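Local coordinates for methanogen homoaconitase large subunit (Methanocaldococcus jannaschii, PDB 4KP2), which forms the iron-sulfur-cluster-binding large subunit of a hydro-lyase that converts (R)-homocitrate through cis-homoaconitate to homoisocitrate, at residues V47-T52 with M159-Y163; G115-Q121 with A354-V358; P130-G136 with G148-F154; H140-A146 with C229-E234. One frame throughout, in Å; residues are numbered along the deposited sequence.

Contact 1 of 4, residues V47-T52 with M159-Y163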
# COMPACT_ATOMS: atom_id res chain seq x y z
N VAL A 47 -9.58 -30.10 16.94
CA VAL A 47 -9.43 -28.68 16.65
C VAL A 47 -10.74 -28.04 16.19
O VAL A 47 -11.42 -28.55 15.30
CB VAL A 47 -8.33 -28.45 15.59
CG1 VAL A 47 -8.14 -26.96 15.33
CG2 VAL A 47 -7.03 -29.09 16.04
N ASP A 48 -11.08 -26.91 16.82
CA ASP A 48 -12.31 -26.20 16.50
C ASP A 48 -12.12 -25.21 15.35
O ASP A 48 -13.07 -24.88 14.64
CB ASP A 48 -12.83 -25.45 17.73
CG ASP A 48 -13.33 -26.39 18.81
OD1 ASP A 48 -13.98 -27.40 18.46
OD2 ASP A 48 -13.07 -26.12 20.00
N LEU A 49 -10.89 -24.74 15.17
CA LEU A 49 -10.61 -23.74 14.15
C LEU A 49 -9.16 -23.82 13.67
O LEU A 49 -8.22 -23.75 14.47
CB LEU A 49 -10.90 -22.34 14.70
CG LEU A 49 -11.12 -21.22 13.69
CD1 LEU A 49 -12.33 -21.52 12.83
CD2 LEU A 49 -11.29 -19.88 14.40
N ALA A 50 -8.98 -23.96 12.36
CA ALA A 50 -7.65 -24.05 11.77
C ALA A 50 -7.44 -22.94 10.74
O ALA A 50 -8.29 -22.72 9.87
CB ALA A 50 -7.44 -25.41 11.14
N MET A 51 -6.31 -22.25 10.83
CA MET A 51 -6.05 -21.11 9.96
C MET A 51 -4.60 -21.00 9.50
O MET A 51 -3.67 -21.13 10.30
CB MET A 51 -6.49 -19.81 10.63
CG MET A 51 -5.85 -18.55 10.07
SD MET A 51 -4.47 -17.97 11.08
CE MET A 51 -3.26 -17.60 9.81
N THR A 52 -4.41 -20.75 8.20
CA THR A 52 -3.10 -20.48 7.64
C THR A 52 -3.17 -19.28 6.70
O THR A 52 -4.18 -19.07 6.02
CB THR A 52 -2.54 -21.69 6.88
OG1 THR A 52 -3.53 -22.20 5.98
CG2 THR A 52 -2.12 -22.79 7.84
N MET A 159 0.34 -28.06 10.78
CA MET A 159 -0.86 -27.50 10.18
C MET A 159 -1.46 -28.45 9.14
O MET A 159 -2.67 -28.48 8.94
CB MET A 159 -0.59 -26.13 9.57
CG MET A 159 -0.51 -24.99 10.58
SD MET A 159 -2.13 -24.42 11.15
CE MET A 159 -2.38 -25.44 12.61
N ALA A 160 -0.59 -29.20 8.47
CA ALA A 160 -1.04 -30.19 7.50
C ALA A 160 -1.69 -31.37 8.20
O ALA A 160 -2.70 -31.90 7.74
CB ALA A 160 0.13 -30.66 6.65
N TYR A 161 -1.10 -31.77 9.32
CA TYR A 161 -1.62 -32.86 10.14
C TYR A 161 -3.02 -32.52 10.65
O TYR A 161 -3.94 -33.34 10.58
CB TYR A 161 -0.69 -33.12 11.32
CG TYR A 161 -1.10 -34.27 12.21
CD1 TYR A 161 -0.70 -35.57 11.94
CD2 TYR A 161 -1.88 -34.05 13.34
CE1 TYR A 161 -1.07 -36.62 12.75
CE2 TYR A 161 -2.26 -35.10 14.16
CZ TYR A 161 -1.85 -36.38 13.86
OH TYR A 161 -2.23 -37.42 14.68
N ILE A 162 -3.17 -31.30 11.15
CA ILE A 162 -4.45 -30.83 11.66
C ILE A 162 -5.48 -30.68 10.54
O ILE A 162 -6.65 -31.01 10.71
CB ILE A 162 -4.28 -29.49 12.41
CG1 ILE A 162 -3.49 -29.71 13.70
CG2 ILE A 162 -5.63 -28.86 12.72
CD1 ILE A 162 -3.28 -28.46 14.52
N TYR A 163 -5.02 -30.20 9.38
CA TYR A 163 -5.88 -30.06 8.21
C TYR A 163 -6.46 -31.40 7.76
O TYR A 163 -7.53 -31.44 7.15
CB TYR A 163 -5.12 -29.41 7.06
CG TYR A 163 -5.13 -27.90 7.08
CD1 TYR A 163 -5.95 -27.20 7.96
CD2 TYR A 163 -4.32 -27.17 6.21
CE1 TYR A 163 -5.96 -25.82 7.97
CE2 TYR A 163 -4.33 -25.79 6.22
CZ TYR A 163 -5.15 -25.12 7.11
OH TYR A 163 -5.16 -23.74 7.12
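Val-47, Ala-50 and Thr-52 bring one face of a five-stranded parallel sheet against helix 156-165, a helix-on-sheet layer of the alpha-beta-alpha sandwich expected of the aconitase family. The axes of strand 49-52 and helix 159-163 approach to 9.4 Å with their directions 138° apart, so the helix runs back obliquely across the strand and presents Met-159, Ile-162 and Tyr-163 to it. At the start of the segment, branch CG2 of Val-47 meets CG2 of Ile-162 at 3.6 Å, the two side chains crossing at about a right angle. Further on, the small CB of Ala-50 meets the edge of the Tyr-163 ring, near its plane and 3.5 Å from its CE1, and the phenol can reach past it toward Thr-52. There Thr-52 OG1 and Tyr-163 OH form a short hydrogen bond of 2.5 Å, with OG1 lying in the plane of the ring. The threonine's chi1 of 48° sets OG1 between backbone N and carbonyl carbon and leaves CG2 of Thr-52 to pack on SD of Met-159 at 3.7 Å. SD of Met-159 also lies 3.7 Å from O of Met-51. The side chains of Leu-49 and Met-51 leave by the other face and rest on helix 119-126, so strand 49-53 is clad by helices on both sides. Thr-52 OG1 also bonds Thr-57 OG1, giving it two hydroxyl partners. The chemistry is thus an apolar seam closed at one end by a buried hydroxyl pair, which satisfies the phenol oxygen and holds the tyrosine ring against the strand.

Contact 2 of 4, residues G115-Q121 with A354-V358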
# COMPACT_ATOMS: atom_id res chain seq x y z
N GLY A 115 -6.57 -7.62 1.31
CA GLY A 115 -7.34 -6.42 1.60
C GLY A 115 -8.37 -6.66 2.68
O GLY A 115 -8.85 -5.72 3.32
N GLU A 116 -8.73 -7.93 2.88
CA GLU A 116 -9.70 -8.30 3.90
C GLU A 116 -9.18 -7.99 5.29
O GLU A 116 -9.96 -7.67 6.20
CB GLU A 116 -10.06 -9.79 3.78
CG GLU A 116 -10.88 -10.14 2.55
CD GLU A 116 -12.34 -9.77 2.70
OE1 GLU A 116 -12.75 -9.37 3.81
OE2 GLU A 116 -13.09 -9.88 1.70
N GLY A 117 -7.87 -8.09 5.47
CA GLY A 117 -7.25 -7.74 6.73
C GLY A 117 -6.33 -8.81 7.28
O GLY A 117 -6.16 -9.87 6.68
N ILE A 118 -5.74 -8.53 8.44
CA ILE A 118 -4.85 -9.47 9.11
C ILE A 118 -5.59 -10.74 9.49
O ILE A 118 -6.76 -10.69 9.89
CB ILE A 118 -4.21 -8.83 10.36
CG1 ILE A 118 -3.56 -7.49 10.00
CG2 ILE A 118 -3.18 -9.76 10.98
CD1 ILE A 118 -2.93 -6.79 11.17
N CYS A 119 -4.92 -11.88 9.36
CA CYS A 119 -5.50 -13.18 9.63
C CYS A 119 -6.11 -13.28 11.03
O CYS A 119 -7.21 -13.79 11.20
CB CYS A 119 -4.45 -14.28 9.45
SG CYS A 119 -3.00 -14.10 10.52
N HIS A 120 -5.37 -12.80 12.03
CA HIS A 120 -5.84 -12.86 13.41
C HIS A 120 -6.99 -11.90 13.66
O HIS A 120 -7.90 -12.19 14.44
CB HIS A 120 -4.69 -12.57 14.38
CG HIS A 120 -3.57 -13.56 14.30
ND1 HIS A 120 -3.78 -14.90 14.08
CD2 HIS A 120 -2.23 -13.40 14.42
CE1 HIS A 120 -2.62 -15.53 14.07
NE2 HIS A 120 -1.66 -14.64 14.27
N GLN A 121 -6.96 -10.76 12.98
CA GLN A 121 -8.02 -9.76 13.13
C GLN A 121 -9.32 -10.26 12.51
O GLN A 121 -10.39 -10.10 13.09
CB GLN A 121 -7.60 -8.44 12.49
CG GLN A 121 -8.61 -7.32 12.68
CD GLN A 121 -8.80 -6.93 14.14
OE1 GLN A 121 -7.88 -7.07 14.95
NE2 GLN A 121 -9.99 -6.45 14.48
N ALA A 354 -5.85 -2.84 10.52
CA ALA A 354 -5.74 -4.28 10.73
C ALA A 354 -6.76 -5.08 9.93
O ALA A 354 -6.58 -6.28 9.72
CB ALA A 354 -5.86 -4.60 12.21
N SER A 355 -7.82 -4.43 9.48
CA SER A 355 -8.88 -5.14 8.77
C SER A 355 -9.57 -4.28 7.71
O SER A 355 -9.30 -3.08 7.59
CB SER A 355 -9.93 -5.67 9.75
OG SER A 355 -11.00 -6.29 9.07
N LYS A 356 -10.45 -4.91 6.94
CA LYS A 356 -11.26 -4.23 5.94
C LYS A 356 -12.40 -3.49 6.63
O LYS A 356 -12.73 -2.36 6.27
CB LYS A 356 -11.81 -5.23 4.94
CG LYS A 356 -12.87 -4.66 4.00
CD LYS A 356 -13.43 -5.75 3.10
CE LYS A 356 -14.61 -5.24 2.29
NZ LYS A 356 -15.17 -6.30 1.41
N LYS A 357 -13.00 -4.14 7.62
CA LYS A 357 -14.08 -3.54 8.39
C LYS A 357 -13.57 -2.33 9.16
O LYS A 357 -14.22 -1.29 9.20
CB LYS A 357 -14.67 -4.57 9.36
CG LYS A 357 -15.82 -4.03 10.19
CD LYS A 357 -16.32 -5.07 11.18
CE LYS A 357 -16.85 -6.30 10.47
NZ LYS A 357 -17.32 -7.33 11.43
N VAL A 358 -12.40 -2.48 9.78
CA VAL A 358 -11.76 -1.40 10.51
C VAL A 358 -11.45 -0.23 9.58
O VAL A 358 -11.63 0.93 9.94
CB VAL A 358 -10.47 -1.87 11.20
CG1 VAL A 358 -9.75 -0.70 11.86
CG2 VAL A 358 -10.77 -2.96 12.21
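A chi1 of 169° and an extended chain run Lys-356 alongside Glu-116, whose own bend at chi2 (-78°) turns the carboxylate the same way. The two side chains are thus parallel neighbours, yet OE2 of Glu-116 stays 4.2 Å from NZ of Lys-356, beyond a salt bridge. The backbone carries the firmer links: Lys-356 N donates to Glu-116 O at 2.9 Å, while Ile-118 N reaches Ala-354 O at 2.7 Å in a straighter bond (166°). Between them Gly-117 forms a single bridge with Ser-355, CA to CA 3.7 Å, so close that a side chain on the glycine would strike Ser-355 CA and Ala-354 O. CD1 of Ile-118 packs on CB of Ala-354 at 3.8 Å, and CG of Gln-121 on CB of Ser-355 at 3.6 Å. Ser-355 caps helix 356-363, its OG accepting from Lys-357 N at 3.3 Å, and Glu-125 binds both that OG and Gln-121 NE2. The side chain of Ile-118 comes within about 4 Å of those of Cys-323 and Cys-383, predicted cluster ligands. The contact therefore joins the starts of helices 119-126 and 356-363, which follow edge strand 111-112 of one parallel sheet and strand 348-351 of another.

Contact 3 of 4, residues P130-G136 with G148-F154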
# COMPACT_ATOMS: atom_id res chain seq x y z
N PRO A 130 -15.45 -18.46 22.44
CA PRO A 130 -14.87 -18.90 23.71
C PRO A 130 -14.82 -20.43 23.83
O PRO A 130 -15.57 -21.12 23.16
CB PRO A 130 -15.83 -18.32 24.75
CG PRO A 130 -16.38 -17.11 24.11
CD PRO A 130 -16.52 -17.46 22.65
N ASN A 131 -13.92 -20.92 24.68
CA ASN A 131 -13.74 -22.35 24.95
C ASN A 131 -13.24 -23.17 23.76
O ASN A 131 -13.08 -24.39 23.85
CB ASN A 131 -15.03 -22.97 25.51
CG ASN A 131 -15.54 -22.23 26.73
OD1 ASN A 131 -14.78 -21.59 27.45
ND2 ASN A 131 -16.85 -22.32 26.96
N MET A 132 -12.97 -22.50 22.64
CA MET A 132 -12.48 -23.18 21.44
C MET A 132 -11.04 -23.64 21.58
O MET A 132 -10.33 -23.25 22.50
CB MET A 132 -12.59 -22.26 20.22
CG MET A 132 -13.91 -22.32 19.48
SD MET A 132 -13.81 -21.43 17.91
CE MET A 132 -15.45 -21.71 17.24
N PHE A 133 -10.62 -24.49 20.64
CA PHE A 133 -9.21 -24.81 20.47
C PHE A 133 -8.79 -24.30 19.10
O PHE A 133 -9.09 -24.92 18.08
CB PHE A 133 -8.98 -26.32 20.57
CG PHE A 133 -7.54 -26.71 20.42
CD1 PHE A 133 -6.69 -26.74 21.51
CD2 PHE A 133 -7.03 -27.07 19.18
CE1 PHE A 133 -5.36 -27.11 21.37
CE2 PHE A 133 -5.71 -27.43 19.03
CZ PHE A 133 -4.87 -27.45 20.13
N VAL A 134 -8.11 -23.16 19.08
CA VAL A 134 -7.75 -22.51 17.82
C VAL A 134 -6.31 -22.79 17.40
O VAL A 134 -5.36 -22.39 18.08
CB VAL A 134 -7.98 -20.99 17.89
CG1 VAL A 134 -7.58 -20.33 16.58
CG2 VAL A 134 -9.43 -20.69 18.22
N ALA A 135 -6.16 -23.48 16.28
CA ALA A 135 -4.84 -23.78 15.74
C ALA A 135 -4.54 -22.88 14.55
O ALA A 135 -5.40 -22.67 13.69
CB ALA A 135 -4.76 -25.24 15.33
N GLY A 136 -3.33 -22.34 14.50
CA GLY A 136 -2.97 -21.42 13.44
C GLY A 136 -1.54 -21.57 12.95
O GLY A 136 -0.63 -21.88 13.72
N GLY A 148 -11.08 -16.36 25.56
CA GLY A 148 -11.20 -17.42 26.54
C GLY A 148 -11.06 -18.78 25.89
O GLY A 148 -11.65 -19.76 26.34
N ALA A 149 -10.28 -18.83 24.82
CA ALA A 149 -10.06 -20.07 24.09
C ALA A 149 -8.58 -20.40 24.02
O ALA A 149 -7.74 -19.51 23.91
CB ALA A 149 -10.65 -19.97 22.69
N PHE A 150 -8.26 -21.69 24.09
CA PHE A 150 -6.87 -22.13 24.01
C PHE A 150 -6.39 -22.06 22.56
O PHE A 150 -6.81 -22.85 21.72
CB PHE A 150 -6.73 -23.55 24.55
CG PHE A 150 -5.31 -24.01 24.67
CD1 PHE A 150 -4.59 -23.78 25.83
CD2 PHE A 150 -4.69 -24.68 23.63
CE1 PHE A 150 -3.28 -24.20 25.95
CE2 PHE A 150 -3.38 -25.10 23.74
CZ PHE A 150 -2.67 -24.86 24.90
N ALA A 151 -5.51 -21.11 22.28
CA ALA A 151 -5.03 -20.89 20.92
C ALA A 151 -3.51 -20.85 20.84
O ALA A 151 -2.87 -20.06 21.53
CB ALA A 151 -5.63 -19.62 20.35
N THR A 152 -2.94 -21.71 20.00
CA THR A 152 -1.50 -21.77 19.82
C THR A 152 -1.12 -21.80 18.35
O THR A 152 -1.97 -22.04 17.48
CB THR A 152 -0.89 -23.01 20.51
OG1 THR A 152 -1.58 -24.19 20.07
CG2 THR A 152 -1.01 -22.90 22.02
N GLY A 153 0.15 -21.55 18.06
CA GLY A 153 0.64 -21.53 16.69
C GLY A 153 1.40 -22.79 16.33
O GLY A 153 2.18 -23.32 17.13
N PHE A 154 1.19 -23.27 15.11
CA PHE A 154 1.85 -24.48 14.64
C PHE A 154 2.64 -24.22 13.37
O PHE A 154 2.42 -23.23 12.67
CB PHE A 154 0.82 -25.58 14.37
CG PHE A 154 0.08 -26.03 15.61
CD1 PHE A 154 0.56 -27.08 16.36
CD2 PHE A 154 -1.08 -25.39 16.01
CE1 PHE A 154 -0.11 -27.49 17.50
CE2 PHE A 154 -1.76 -25.81 17.14
CZ PHE A 154 -1.27 -26.86 17.89
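The rings of Phe-133 and Phe-150 stand rim to rim, neither covering the face of the other, their planes 13° apart and their centroids separated by 5.7 Å. They project from neighbouring strands of the five-stranded parallel sheet, 133-136 and the outermost strand 150-153. With chi1 at -179°, Phe-133 turns CG away from its backbone N and lies side by side with Phe-150, so that CE1 of Phe-133 meets CD2 of Phe-150 at 3.4 Å. At the edge of the Phe-154 ring, near its plane, lie CZ of Phe-133 and N of Gly-136, while CB of Ala-135 approaches obliquely, 3.5 Å from CE2 of Phe-154. Phe-150 also rests on helix 24-33, and both Phe-133 and Phe-150 touch strand 167-180. With an alanine in place of Phe-133, Phe-150 and Phe-154 would probably each lose an aromatic neighbour, opening a gap in the layer between the sheet and strand 167-180. On the opposite face of the sheet, CB of Val-134 packs on CB of Ala-151 at 3.7 Å. The parallel pairing is clear from the backbone: Val-134 donates through N to Phe-150 O and accepts at O from Thr-152 N, two bonds to residues flanking Ala-151. Gly-136 repeats this, its N bonding Thr-152 O. The bond from Phe-150 N to Met-132 O, by contrast, is weak. Beyond the strand the pairing still continues, for Phe-154 N meets Gly-136 O at 2.7 Å with an N-H...O angle of 170°.

Contact 4 of 4, residues H140-A146 with C229-E234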
# COMPACT_ATOMS: atom_id res chain seq x y z
N HIS A 140 1.68 -16.00 16.27
CA HIS A 140 0.87 -15.13 17.12
C HIS A 140 -0.60 -15.54 17.12
O HIS A 140 -1.49 -14.68 17.16
CB HIS A 140 1.02 -13.67 16.70
CG HIS A 140 2.39 -13.13 16.91
ND1 HIS A 140 3.40 -13.27 15.97
CD2 HIS A 140 2.94 -12.44 17.94
CE1 HIS A 140 4.50 -12.70 16.42
NE2 HIS A 140 4.25 -12.18 17.61
N THR A 141 -0.86 -16.84 17.07
CA THR A 141 -2.21 -17.36 17.15
C THR A 141 -2.70 -17.25 18.60
O THR A 141 -3.90 -17.32 18.87
CB THR A 141 -2.27 -18.83 16.68
OG1 THR A 141 -1.58 -18.96 15.44
CG2 THR A 141 -3.71 -19.29 16.50
N CYS A 142 -1.76 -17.03 19.51
CA CYS A 142 -2.07 -16.87 20.93
C CYS A 142 -2.95 -15.66 21.22
O CYS A 142 -3.49 -15.52 22.32
CB CYS A 142 -0.77 -16.77 21.74
SG CYS A 142 0.36 -15.48 21.18
N THR A 143 -3.10 -14.79 20.22
CA THR A 143 -3.93 -13.59 20.33
C THR A 143 -5.37 -13.94 20.67
O THR A 143 -6.05 -13.21 21.41
CB THR A 143 -3.90 -12.78 19.02
OG1 THR A 143 -2.54 -12.51 18.65
CG2 THR A 143 -4.66 -11.48 19.17
N HIS A 144 -5.84 -15.07 20.16
CA HIS A 144 -7.23 -15.48 20.30
C HIS A 144 -7.54 -16.10 21.66
O HIS A 144 -8.59 -16.72 21.85
CB HIS A 144 -7.61 -16.45 19.18
CG HIS A 144 -7.20 -15.98 17.82
ND1 HIS A 144 -7.83 -14.94 17.17
CD2 HIS A 144 -6.23 -16.41 16.99
CE1 HIS A 144 -7.25 -14.75 16.00
NE2 HIS A 144 -6.28 -15.63 15.86
N GLY A 145 -6.62 -15.93 22.60
CA GLY A 145 -6.84 -16.37 23.97
C GLY A 145 -7.62 -15.31 24.73
O GLY A 145 -8.00 -15.52 25.88
N ALA A 146 -7.85 -14.18 24.08
CA ALA A 146 -8.60 -13.08 24.68
C ALA A 146 -10.09 -13.39 24.68
O ALA A 146 -10.88 -12.72 25.35
CB ALA A 146 -8.32 -11.79 23.94
N CYS A 229 -2.83 -10.80 24.91
CA CYS A 229 -2.67 -12.18 24.50
C CYS A 229 -1.79 -12.31 23.26
O CYS A 229 -1.27 -13.38 22.97
CB CYS A 229 -4.03 -12.83 24.25
SG CYS A 229 -5.08 -12.95 25.71
N ASN A 230 -1.63 -11.21 22.54
CA ASN A 230 -0.84 -11.21 21.32
C ASN A 230 0.66 -11.30 21.60
O ASN A 230 1.40 -11.95 20.86
CB ASN A 230 -1.12 -9.95 20.49
CG ASN A 230 -0.37 -9.94 19.17
OD1 ASN A 230 0.80 -9.57 19.11
ND2 ASN A 230 -1.05 -10.34 18.10
N MET A 231 1.09 -10.67 22.69
CA MET A 231 2.51 -10.61 23.03
C MET A 231 2.90 -11.74 23.98
O MET A 231 3.84 -11.60 24.76
CB MET A 231 2.84 -9.27 23.67
CG MET A 231 2.32 -8.06 22.90
SD MET A 231 3.64 -7.17 22.05
CE MET A 231 4.73 -6.80 23.43
N ALA A 232 2.16 -12.84 23.92
CA ALA A 232 2.44 -13.98 24.79
C ALA A 232 3.67 -14.75 24.33
O ALA A 232 4.49 -15.18 25.14
CB ALA A 232 1.23 -14.91 24.85
N ILE A 233 3.81 -14.91 23.01
CA ILE A 233 4.93 -15.63 22.43
C ILE A 233 6.24 -14.85 22.62
O ILE A 233 7.32 -15.44 22.68
CB ILE A 233 4.70 -15.92 20.93
CG1 ILE A 233 5.82 -16.79 20.36
CG2 ILE A 233 4.55 -14.63 20.14
CD1 ILE A 233 5.99 -18.11 21.08
N GLU A 234 6.13 -13.54 22.74
CA GLU A 234 7.30 -12.68 22.91
C GLU A 234 7.96 -12.90 24.27
O GLU A 234 9.11 -12.51 24.48
CB GLU A 234 6.92 -11.21 22.74
CG GLU A 234 6.17 -10.91 21.45
CD GLU A 234 6.98 -11.23 20.21
OE1 GLU A 234 8.23 -11.14 20.27
OE2 GLU A 234 6.38 -11.57 19.17
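Thr-143 and Asn-230 bring their CA atoms to 4.0 Å where the 3-10 segment 141-143 passes the end of helix 222-230, which Met-231 leaves. Their side chains run side by side: Asn-230 ND2 gives a weak hydrogen bond to Thr-143 OG1, 2.7 Å long but bent to 124°. Thr-143 OG1 in turn donates to His-140 O at 2.8 Å, so it ties the asparagine to the backbone of the histidine. The other end of the Asn-230 amide, OD1, accepts from Asn-405 ND2. Two cysteines supply further packing: SG of Cys-142 lies on CB of Ala-232 at 3.8 Å, and SG of Cys-229 on CB of Ala-146. His-140 holds CG anti to its carbonyl carbon, which directs the ring to Glu-234. There His-140 NE2 donates to Glu-234 OE2 at 2.7 Å with an N-H...O angle of 153°, and ring and carboxylate planes differ by 16°, nearly coplanar. Asn-230 O lies at the ring's edge, in its plane, 3.3 Å from His-140 CD2. Ile-233 CG2 comes obliquely to 3.5 Å from His-140 NE2. With a phenylalanine in place of His-140, OE2 of Glu-234 would probably be left without this N-H donor and the carboxylate freer to turn. The Asn-230 side chain is about 3 Å from that of Cys-323, a predicted ligand of the iron-sulfur cluster. Beside that predicted site, then, the NE2 bond helps to orient the imidazole, while the amide is held by Asn-405 and only weakly by Thr-143.

In the fold
Contacts 1 and 3 share one parallel sheet, strands 49-53 and 133-136 being neighbours in it, with centres about 10 Å apart; strand 150-153 leads directly to helix 156-165, and contact 3 is nested inside the loop closed by contact 1. Contact 4, its centre also about 10 Å from that of contact 3, draws the loop between strands 133-136 and 150-153 toward helix 222-230. Contact 2, centred about 17 to 20 Å from the others, reaches helix 356-363, which follows strand 348-351 of the second parallel sheet. His-120 touches His-140, Thr-141 and His-144, and Met-51 touches Cys-119. Contacts 2 and 4 come closest to the predicted cluster cysteines, consistent with a sheet framework behind the site.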